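PDB 2QC3: malonyl CoA-acyl carrier protein transacylase from Mycobacterium tuberculosis, which catalyses the transfer of the malonyl group from malonyl-CoA to holo-acyl carrier protein, releasing CoA, in the fatty acid biosynthesis pathway. Local coordinates for residues Leu22-Ala27 with His72-Arg77; Ala32-Ala37 with Ile64-Leu69; Ala97-Ala102 with Asp239-Gln244; Ala160-Ala165 with Ala279-Arg284. All coordinates share one frame; numbering follows the deposited sequence.

Interaction 1. Residues Leu22-Ala27 with His72-Arg77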
# COMPACT_ATOMS: atom_id res chain seq x y z
N LEU A 22 -11.68 11.37 12.44
CA LEU A 22 -11.98 11.16 13.85
C LEU A 22 -13.27 11.88 14.26
O LEU A 22 -13.66 11.86 15.43
CB LEU A 22 -10.82 11.65 14.72
CG LEU A 22 -9.50 10.89 14.59
CD1 LEU A 22 -8.46 11.50 15.51
CD2 LEU A 22 -9.71 9.42 14.93
N GLN A 23 -13.92 12.52 13.29
CA GLN A 23 -15.16 13.22 13.56
C GLN A 23 -16.34 12.27 13.42
O GLN A 23 -17.38 12.46 14.04
CB GLN A 23 -15.32 14.40 12.58
CG GLN A 23 -14.27 15.49 12.73
CD GLN A 23 -14.37 16.55 11.65
OE1 GLN A 23 -13.58 17.50 11.62
NE2 GLN A 23 -15.33 16.40 10.75
N LEU A 24 -16.17 11.23 12.60
CA LEU A 24 -17.22 10.24 12.38
C LEU A 24 -17.58 9.50 13.66
O LEU A 24 -16.77 9.38 14.58
CB LEU A 24 -16.80 9.22 11.32
CG LEU A 24 -16.72 9.68 9.86
CD1 LEU A 24 -16.12 8.57 9.02
CD2 LEU A 24 -18.10 10.07 9.35
N PRO A 25 -18.82 8.99 13.74
CA PRO A 25 -19.29 8.26 14.91
C PRO A 25 -18.60 6.91 15.05
O PRO A 25 -18.72 6.04 14.17
CB PRO A 25 -20.79 8.12 14.65
CG PRO A 25 -20.86 8.03 13.15
CD PRO A 25 -19.89 9.11 12.73
N GLY A 26 -17.87 6.74 16.14
CA GLY A 26 -17.17 5.49 16.38
C GLY A 26 -15.72 5.55 15.94
O GLY A 26 -14.93 4.66 16.26
N ALA A 27 -15.36 6.61 15.22
CA ALA A 27 -14.00 6.78 14.74
C ALA A 27 -13.01 6.78 15.90
O ALA A 27 -12.19 5.86 16.02
CB ALA A 27 -13.88 8.08 13.95
N HIS A 72 -13.18 2.83 5.23
CA HIS A 72 -13.87 1.61 4.86
C HIS A 72 -14.94 1.27 5.90
O HIS A 72 -16.02 0.79 5.55
CB HIS A 72 -12.91 0.43 4.78
CG HIS A 72 -13.59 -0.90 4.73
ND1 HIS A 72 -14.33 -1.32 3.64
CD2 HIS A 72 -13.70 -1.87 5.66
CE1 HIS A 72 -14.86 -2.50 3.91
NE2 HIS A 72 -14.49 -2.86 5.12
N GLN A 73 -14.61 1.49 7.16
CA GLN A 73 -15.53 1.22 8.26
C GLN A 73 -16.79 2.05 8.08
O GLN A 73 -17.90 1.54 8.15
CB GLN A 73 -14.88 1.57 9.60
CG GLN A 73 -13.79 0.62 10.04
CD GLN A 73 -14.30 -0.79 10.23
OE1 GLN A 73 -14.73 -1.44 9.27
NE2 GLN A 73 -14.27 -1.27 11.46
N GLU A 74 -16.60 3.35 7.84
CA GLU A 74 -17.72 4.25 7.66
C GLU A 74 -18.48 3.88 6.40
O GLU A 74 -19.71 3.93 6.36
CB GLU A 74 -17.24 5.70 7.57
CG GLU A 74 -18.37 6.71 7.45
CD GLU A 74 -19.35 6.64 8.62
OE1 GLU A 74 -20.35 7.39 8.58
OE2 GLU A 74 -19.13 5.86 9.56
N LEU A 75 -17.75 3.50 5.36
CA LEU A 75 -18.36 3.11 4.11
C LEU A 75 -19.22 1.87 4.39
O LEU A 75 -20.32 1.72 3.86
CB LEU A 75 -17.28 2.81 3.07
CG LEU A 75 -17.69 2.91 1.59
CD1 LEU A 75 -18.28 4.29 1.32
CD2 LEU A 75 -16.48 2.67 0.70
N ALA A 76 -18.72 1.00 5.26
CA ALA A 76 -19.43 -0.21 5.63
C ALA A 76 -20.66 0.14 6.47
O ALA A 76 -21.70 -0.51 6.36
CB ALA A 76 -18.51 -1.14 6.42
N ARG A 77 -20.52 1.17 7.29
CA ARG A 77 -21.59 1.62 8.17
C ARG A 77 -22.81 2.10 7.38
O ARG A 77 -23.93 1.69 7.65
CB ARG A 77 -21.07 2.73 9.09
CG ARG A 77 -22.01 3.12 10.22
CD ARG A 77 -21.38 4.18 11.11
NE ARG A 77 -22.23 4.58 12.22
CZ ARG A 77 -22.59 3.78 13.22
NH1 ARG A 77 -22.17 2.52 13.26
NH2 ARG A 77 -23.38 4.24 14.19
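Leu-24 and Glu-74 meet head-on: both methyls of the leucine press against the aliphatic and carboxylate parts of the glutamate. Leu-24 CD1 sits 3.3 Å from Glu-74 CG, a short approach for two carbons, and lies nearly as close to CB. The other branch reaches further along the same chain, with Leu-24 CD2 3.6 Å from Glu-74 OE1. Glu-74 leaves its helix with CG opposite the backbone N (chi1 -177°) and then bends at chi2 (58°), which lays the carboxylate beside the leucine. OE1 is held there by a salt bridge to Arg-78, and Leu-297 also touches this glutamate, so the leucine packs on a charge that is already paired.

Pro-25 makes the outer, more exposed half of the contact. Its CG comes within 3.8 Å of Arg-77 NE, meeting the guanidinium at a slant, while the Arg-77 chain is extended as far as NE, which brings that nitrogen to the proline.

The loop takes its shape from a type II beta turn over Pro-25 and Gly-26, closed by the bond from Ala-27 N to Leu-24 O at 3.2 Å. Gly-26 takes the positive-phi position. The arrangement is thus a type II turn whose glycine serves as the N-cap of helix 27-37, resting against the last turn of helix 57-77 in the acyl transferase domain.

Interaction 2. Residues Ala32-Ala37 with Ile64-Leu69; sequences AAWSKA and IVAATL
Trp-34 reaches from helix 27-37 to the flank of helix 57-77 and packs against Ala-66 and Leu-69, a helix-to-helix contact within the large, alpha/beta hydrolase-like subdomain of this FabD-type acyl transferase. The nearest CA atoms, those of Trp-34 and Ala-66, are 7.6 Å apart, and both receiving residues lie on one face of helix 57-77, three positions from each other. All three residues are buried.

The apolar part is carried by the six-membered half of the indole. Its CE3 lies 4.0 Å from Ala-66 CB, and the far corner, CH2, is 3.6 Å from Leu-69 CB. The leucine comes at the ring on a slant, and it is the start of its side chain that touches the indole. Beyond that point its branched end packs on Ala-97 and Ala-100 of helix 94-101. Trp-34 carries its CG opposite the carbonyl carbon (chi1 -63°), and with chi2 near -15° the benzo half is sent toward helix 57-77. Leu-70 and Gln-73 of that helix and Ala-107 and Asp-108 of helix 107-125 pack round the same ring, so the tryptophan sits where three helices come together.

The remaining contact is with the backbone of helix 57-77: the carbonyl oxygen of Ala-66 lies at the edge of the indole, near its plane, with Trp-34 CZ3 3.4 Å from Ala-66 O.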
# COMPACT_ATOMS: atom_id res chain seq x y z
N ALA A 32 -8.79 4.06 19.11
CA ALA A 32 -8.34 3.69 20.45
C ALA A 32 -8.10 2.19 20.45
O ALA A 32 -7.08 1.72 20.95
CB ALA A 32 -9.40 4.06 21.48
N ALA A 33 -9.04 1.45 19.89
CA ALA A 33 -8.94 -0.00 19.81
C ALA A 33 -7.74 -0.42 18.96
O ALA A 33 -7.05 -1.39 19.27
CB ALA A 33 -10.22 -0.58 19.22
N TRP A 34 -7.50 0.32 17.88
CA TRP A 34 -6.39 0.02 16.98
C TRP A 34 -5.06 0.48 17.56
O TRP A 34 -4.01 -0.13 17.30
CB TRP A 34 -6.62 0.68 15.61
CG TRP A 34 -7.84 0.14 14.91
CD1 TRP A 34 -8.52 -1.00 15.22
CD2 TRP A 34 -8.50 0.70 13.77
NE1 TRP A 34 -9.57 -1.18 14.35
CE2 TRP A 34 -9.58 -0.16 13.44
CE3 TRP A 34 -8.29 1.84 12.98
CZ2 TRP A 34 -10.45 0.09 12.37
CZ3 TRP A 34 -9.15 2.09 11.91
CH2 TRP A 34 -10.22 1.22 11.62
N SER A 35 -5.09 1.55 18.36
CA SER A 35 -3.88 2.06 18.99
C SER A 35 -3.39 1.02 19.98
O SER A 35 -2.19 0.90 20.23
CB SER A 35 -4.17 3.36 19.73
OG SER A 35 -4.31 4.44 18.83
N LYS A 36 -4.33 0.27 20.55
CA LYS A 36 -4.01 -0.77 21.52
C LYS A 36 -3.43 -1.98 20.81
O LYS A 36 -2.40 -2.51 21.23
CB LYS A 36 -5.28 -1.17 22.28
CG LYS A 36 -5.04 -2.13 23.43
CD LYS A 36 -6.35 -2.42 24.16
CE LYS A 36 -6.15 -3.39 25.30
NZ LYS A 36 -7.44 -3.67 26.00
N ALA A 37 -4.09 -2.41 19.75
CA ALA A 37 -3.65 -3.57 18.97
C ALA A 37 -2.26 -3.37 18.38
O ALA A 37 -1.48 -4.32 18.29
CB ALA A 37 -4.66 -3.85 17.84
N ILE A 64 -1.29 4.60 7.93
CA ILE A 64 -1.91 4.57 6.61
C ILE A 64 -3.04 3.54 6.57
O ILE A 64 -4.12 3.83 6.04
CB ILE A 64 -0.89 4.26 5.51
CG1 ILE A 64 0.08 5.44 5.36
CG2 ILE A 64 -1.60 3.98 4.17
CD1 ILE A 64 1.28 5.14 4.48
N VAL A 65 -2.79 2.35 7.11
CA VAL A 65 -3.80 1.31 7.13
C VAL A 65 -4.98 1.77 7.99
O VAL A 65 -6.13 1.52 7.66
CB VAL A 65 -3.23 -0.03 7.69
CG1 VAL A 65 -4.37 -1.02 7.95
CG2 VAL A 65 -2.25 -0.64 6.69
N ALA A 66 -4.68 2.45 9.10
CA ALA A 66 -5.72 2.95 10.00
C ALA A 66 -6.63 3.95 9.28
O ALA A 66 -7.86 3.89 9.38
CB ALA A 66 -5.10 3.60 11.24
N ALA A 67 -6.03 4.88 8.55
CA ALA A 67 -6.78 5.89 7.81
C ALA A 67 -7.67 5.19 6.78
O ALA A 67 -8.85 5.53 6.62
CB ALA A 67 -5.83 6.84 7.11
N THR A 68 -7.09 4.22 6.09
CA THR A 68 -7.83 3.49 5.07
C THR A 68 -9.05 2.76 5.61
O THR A 68 -10.14 2.85 5.04
CB THR A 68 -6.94 2.46 4.33
OG1 THR A 68 -5.99 3.17 3.53
CG2 THR A 68 -7.78 1.56 3.41
N LEU A 69 -8.86 2.05 6.72
CA LEU A 69 -9.95 1.30 7.30
C LEU A 69 -11.03 2.15 7.97
O LEU A 69 -12.18 1.75 8.02
CB LEU A 69 -9.39 0.23 8.26
CG LEU A 69 -8.40 -0.70 7.52
CD1 LEU A 69 -7.95 -1.83 8.44
CD2 LEU A 69 -9.07 -1.25 6.26

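Interaction 3. Residues Ala97-Ala102 with Asp239-Gln244; sequences AAYAIA and DTLVSQ
The ring of Tyr-99 and the side chain of Leu-241 lie alongside one another, running in opposing senses, and this overlap is the tight part of the contact. Tyr-99 CE2 is 3.8 Å from Leu-241 CB, and one methyl continues the overlap back toward the root of the ring, Leu-241 CD2 lying 4.0 Å from Tyr-99 CD2. Leu-241 gets there with CG opposite its backbone N (chi1 171°), which runs the branch back along the tyrosine. Phe-206 packs on Leu-241 as well, and Leu-222 of strand 221-222 touches Tyr-99. The hydroxyl at the end of the ring is hydrogen-bonded to the carbonyl oxygen of Ala-237, one turn earlier on the helix that carries the leucine.

Tyr-99 belongs to helix 94-101, which follows strand 86-90 and the GxSxG sequence round Ser-92, consistent with the nucleophile elbow of an alpha/beta hydrolase-like core. Leu-241 lies close to the same place: its side chain is about 8 Å from that of His-195, which with Ser-92 probably forms the active site. His-195 ND1 is hydrogen-bonded to the backbone oxygen of Gln-244, so the end of this segment probably helps to position that ring.

Toward the outside the packing slackens. Thr-240, partly exposed, touches the tyrosine only at its end, its CB 4.4 Å from Tyr-99 OH. Its own hydroxyl OG1 turns back to a hydrogen bond with the carbonyl oxygen of Ala-236.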
# COMPACT_ATOMS: atom_id res chain seq x y z
N ALA A 97 -4.58 -3.36 4.27
CA ALA A 97 -5.88 -2.70 4.33
C ALA A 97 -6.79 -3.37 3.30
O ALA A 97 -7.97 -3.62 3.57
CB ALA A 97 -5.72 -1.21 4.02
N ALA A 98 -6.25 -3.66 2.12
CA ALA A 98 -7.02 -4.31 1.06
C ALA A 98 -7.55 -5.66 1.56
O ALA A 98 -8.68 -6.05 1.26
CB ALA A 98 -6.16 -4.52 -0.18
N TYR A 99 -6.71 -6.37 2.31
CA TYR A 99 -7.11 -7.67 2.85
C TYR A 99 -8.29 -7.52 3.80
O TYR A 99 -9.22 -8.32 3.77
CB TYR A 99 -5.93 -8.32 3.59
CG TYR A 99 -5.00 -9.09 2.69
CD1 TYR A 99 -4.69 -8.62 1.41
CD2 TYR A 99 -4.41 -10.28 3.12
CE1 TYR A 99 -3.83 -9.32 0.59
CE2 TYR A 99 -3.53 -10.98 2.30
CZ TYR A 99 -3.25 -10.50 1.03
OH TYR A 99 -2.40 -11.18 0.20
N ALA A 100 -8.24 -6.50 4.64
CA ALA A 100 -9.33 -6.25 5.58
C ALA A 100 -10.58 -5.84 4.81
O ALA A 100 -11.69 -6.25 5.13
CB ALA A 100 -8.93 -5.16 6.57
N ILE A 101 -10.40 -5.02 3.77
CA ILE A 101 -11.54 -4.59 2.98
C ILE A 101 -12.19 -5.82 2.34
O ILE A 101 -13.41 -5.94 2.33
CB ILE A 101 -11.10 -3.58 1.90
CG1 ILE A 101 -10.76 -2.24 2.57
CG2 ILE A 101 -12.21 -3.39 0.85
CD1 ILE A 101 -10.05 -1.23 1.66
N ALA A 102 -11.36 -6.73 1.85
CA ALA A 102 -11.85 -7.95 1.21
C ALA A 102 -12.24 -9.04 2.21
O ALA A 102 -12.48 -10.18 1.82
CB ALA A 102 -10.80 -8.49 0.24
N ASP A 239 -0.00 -16.15 2.96
CA ASP A 239 1.33 -16.60 2.58
C ASP A 239 1.94 -15.63 1.57
O ASP A 239 3.11 -15.30 1.64
CB ASP A 239 1.28 -18.01 1.95
CG ASP A 239 0.99 -19.09 2.97
OD1 ASP A 239 1.13 -18.82 4.18
OD2 ASP A 239 0.63 -20.22 2.57
N THR A 240 1.11 -15.16 0.64
CA THR A 240 1.57 -14.22 -0.36
C THR A 240 1.90 -12.87 0.27
O THR A 240 2.88 -12.23 -0.11
CB THR A 240 0.51 -14.04 -1.46
OG1 THR A 240 0.35 -15.29 -2.15
CG2 THR A 240 0.93 -12.97 -2.46
N LEU A 241 1.08 -12.45 1.22
CA LEU A 241 1.30 -11.18 1.92
C LEU A 241 2.65 -11.19 2.64
O LEU A 241 3.41 -10.23 2.55
CB LEU A 241 0.17 -10.92 2.93
CG LEU A 241 0.36 -9.74 3.89
CD1 LEU A 241 0.50 -8.45 3.12
CD2 LEU A 241 -0.82 -9.65 4.83
N VAL A 242 2.94 -12.28 3.34
CA VAL A 242 4.20 -12.38 4.07
C VAL A 242 5.36 -12.34 3.08
O VAL A 242 6.32 -11.58 3.25
CB VAL A 242 4.26 -13.69 4.87
CG1 VAL A 242 5.62 -13.82 5.57
CG2 VAL A 242 3.14 -13.72 5.89
N SER A 243 5.26 -13.13 2.03
CA SER A 243 6.29 -13.20 1.01
C SER A 243 6.53 -11.86 0.31
O SER A 243 7.66 -11.54 -0.05
CB SER A 243 5.93 -14.28 -0.01
OG SER A 243 6.94 -14.40 -0.98
N GLN A 244 5.48 -11.06 0.12
CA GLN A 244 5.63 -9.77 -0.54
C GLN A 244 6.60 -8.84 0.18
O GLN A 244 7.07 -7.86 -0.40
CB GLN A 244 4.26 -9.06 -0.66
CG GLN A 244 3.51 -9.44 -1.91
CD GLN A 244 4.34 -9.21 -3.15
OE1 GLN A 244 4.66 -8.07 -3.51
NE2 GLN A 244 4.72 -10.29 -3.80

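Interaction 4. Residues Ala160-Ala165 with Ala279-Arg284; sequences AGQIVA and AKRELR
The side-chain amide of Gln-162 stands over one face of the Arg-281 guanidinium, joining a hairpin of the ferredoxin-like small subdomain to helix 275-282 of the large one. The two flat groups are almost perpendicular, 87° apart, and the side chains arrive from opposite directions. Gln-162 NE2 is 3.3 Å from Arg-281 NH2 and nearly as near NH1, but as modelled these are all donors, so this is a close approach of two donor groups, with the amide nitrogen set over the guanidinium face, and not a hydrogen bond. It lies at the surface, where Arg-281 also touches a neighbouring molecule in the crystal.

Beside it a single water bridges the two segments. It accepts from Ala-160 N at 2.8 Å and donates to Glu-282 OE1 at 2.7 Å, giving the contact a polar link. The other carboxylate oxygen of Glu-282, OE2, forms a salt bridge with Arg-259 of helix 251-260, which probably steadies the carboxylate that accepts from the water.

Further out, the backbone sets these groups in place. Ala-160 and Gly-161 have the angles of a type II turn and connect strand 153-159 to strand 162-166, where Gln-162 starts the second strand; its side chain also packs on Leu-136 of strand 130-136. Across the contact, the Arg-281 chain bends at chi3 (-71°), which turns one face of the guanidinium to the amide nitrogen. Arg-284 folds back on the same segment, its NE donating to Arg-281 O at 3.2 Å, off the carbonyl plane and with an N-H...O angle of 142°.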
# COMPACT_ATOMS: atom_id res chain seq x y z
N ALA A 160 4.01 1.82 -17.25
CA ALA A 160 5.07 2.02 -18.24
C ALA A 160 5.81 3.31 -17.91
O ALA A 160 5.19 4.36 -17.71
CB ALA A 160 4.47 2.09 -19.64
N GLY A 161 7.13 3.24 -17.82
CA GLY A 161 7.90 4.43 -17.51
C GLY A 161 7.80 4.87 -16.05
O GLY A 161 8.25 5.95 -15.70
N GLN A 162 7.21 4.03 -15.21
CA GLN A 162 7.09 4.37 -13.79
C GLN A 162 7.58 3.20 -12.95
O GLN A 162 6.83 2.25 -12.68
CB GLN A 162 5.64 4.70 -13.42
CG GLN A 162 5.13 6.00 -14.04
CD GLN A 162 3.76 6.39 -13.52
OE1 GLN A 162 3.56 6.49 -12.31
NE2 GLN A 162 2.81 6.61 -14.43
N ILE A 163 8.84 3.28 -12.56
CA ILE A 163 9.46 2.22 -11.77
C ILE A 163 10.14 2.82 -10.53
O ILE A 163 10.43 4.01 -10.48
CB ILE A 163 10.54 1.47 -12.59
CG1 ILE A 163 9.91 0.77 -13.79
CG2 ILE A 163 11.24 0.42 -11.72
CD1 ILE A 163 9.49 1.73 -14.88
N VAL A 164 10.36 1.97 -9.53
CA VAL A 164 11.06 2.39 -8.34
C VAL A 164 12.19 1.38 -8.17
O VAL A 164 11.95 0.17 -8.09
CB VAL A 164 10.16 2.37 -7.08
CG1 VAL A 164 11.01 2.71 -5.86
CG2 VAL A 164 9.02 3.39 -7.22
N ALA A 165 13.42 1.87 -8.18
CA ALA A 165 14.58 1.02 -8.02
C ALA A 165 14.92 0.97 -6.54
O ALA A 165 14.69 1.94 -5.81
CB ALA A 165 15.75 1.57 -8.81
N ALA A 279 -4.27 3.91 -12.24
CA ALA A 279 -5.36 3.03 -12.68
C ALA A 279 -6.14 3.60 -13.86
O ALA A 279 -6.65 2.85 -14.70
CB ALA A 279 -6.30 2.76 -11.52
N LYS A 280 -6.23 4.93 -13.93
CA LYS A 280 -6.94 5.61 -15.02
C LYS A 280 -6.31 5.30 -16.37
O LYS A 280 -7.01 5.05 -17.35
CB LYS A 280 -6.89 7.13 -14.85
CG LYS A 280 -7.89 7.74 -13.90
CD LYS A 280 -7.61 9.22 -13.78
CE LYS A 280 -8.63 9.94 -12.93
NZ LYS A 280 -9.96 10.01 -13.57
N ARG A 281 -4.99 5.34 -16.41
CA ARG A 281 -4.25 5.13 -17.65
C ARG A 281 -4.61 3.85 -18.39
O ARG A 281 -4.62 3.83 -19.62
CB ARG A 281 -2.74 5.17 -17.37
CG ARG A 281 -1.91 5.33 -18.63
CD ARG A 281 -0.41 5.47 -18.35
NE ARG A 281 -0.04 6.74 -17.73
CZ ARG A 281 -0.06 6.98 -16.42
NH1 ARG A 281 -0.43 6.03 -15.57
NH2 ARG A 281 0.30 8.17 -15.96
N GLU A 282 -4.92 2.78 -17.66
CA GLU A 282 -5.26 1.52 -18.30
C GLU A 282 -6.77 1.34 -18.41
O GLU A 282 -7.26 0.69 -19.33
CB GLU A 282 -4.66 0.34 -17.52
CG GLU A 282 -3.21 0.54 -17.10
CD GLU A 282 -2.29 0.91 -18.24
OE1 GLU A 282 -1.14 1.33 -17.97
OE2 GLU A 282 -2.71 0.79 -19.41
N LEU A 283 -7.50 1.93 -17.47
CA LEU A 283 -8.95 1.84 -17.46
C LEU A 283 -9.52 3.17 -17.94
O LEU A 283 -10.15 3.89 -17.18
CB LEU A 283 -9.45 1.55 -16.04
CG LEU A 283 -8.83 0.35 -15.33
CD1 LEU A 283 -9.35 0.28 -13.91
CD2 LEU A 283 -9.14 -0.93 -16.08
N ARG A 284 -9.27 3.49 -19.20
CA ARG A 284 -9.74 4.75 -19.77
C ARG A 284 -11.26 4.81 -19.90
O ARG A 284 -11.90 3.85 -20.30
CB ARG A 284 -9.10 4.97 -21.14
CG ARG A 284 -7.59 5.07 -21.09
CD ARG A 284 -6.98 5.18 -22.48
NE ARG A 284 -5.52 5.13 -22.43
CZ ARG A 284 -4.74 5.04 -23.50
NH1 ARG A 284 -5.26 5.00 -24.71
NH2 ARG A 284 -3.42 5.00 -23.34
O HOH W 1 1.45 1.93 -18.49

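How the interactions relate
From the N terminus, the loop 22-27 and helix 27-37 come first, and both pack on helix 57-77. Interaction 2 closes the shorter loop, at 64-69, and interaction 1 closes round it at 72-77; the two touch where Gln-73 CG meets Trp-34 CH2. Interactions 3 and 4 follow in series and cross each other: 97-102 opens, then 160-165, then 239-244 and 279-284 close in the same order. Thr-68 of interaction 2 packs on Ala-97 and Ile-101, joining helix 57-77 to helix 94-101 of interaction 3, near the probable active site. Interaction 4, with its centre about 29 Å from that of interaction 2, joins the small subdomain to the large one.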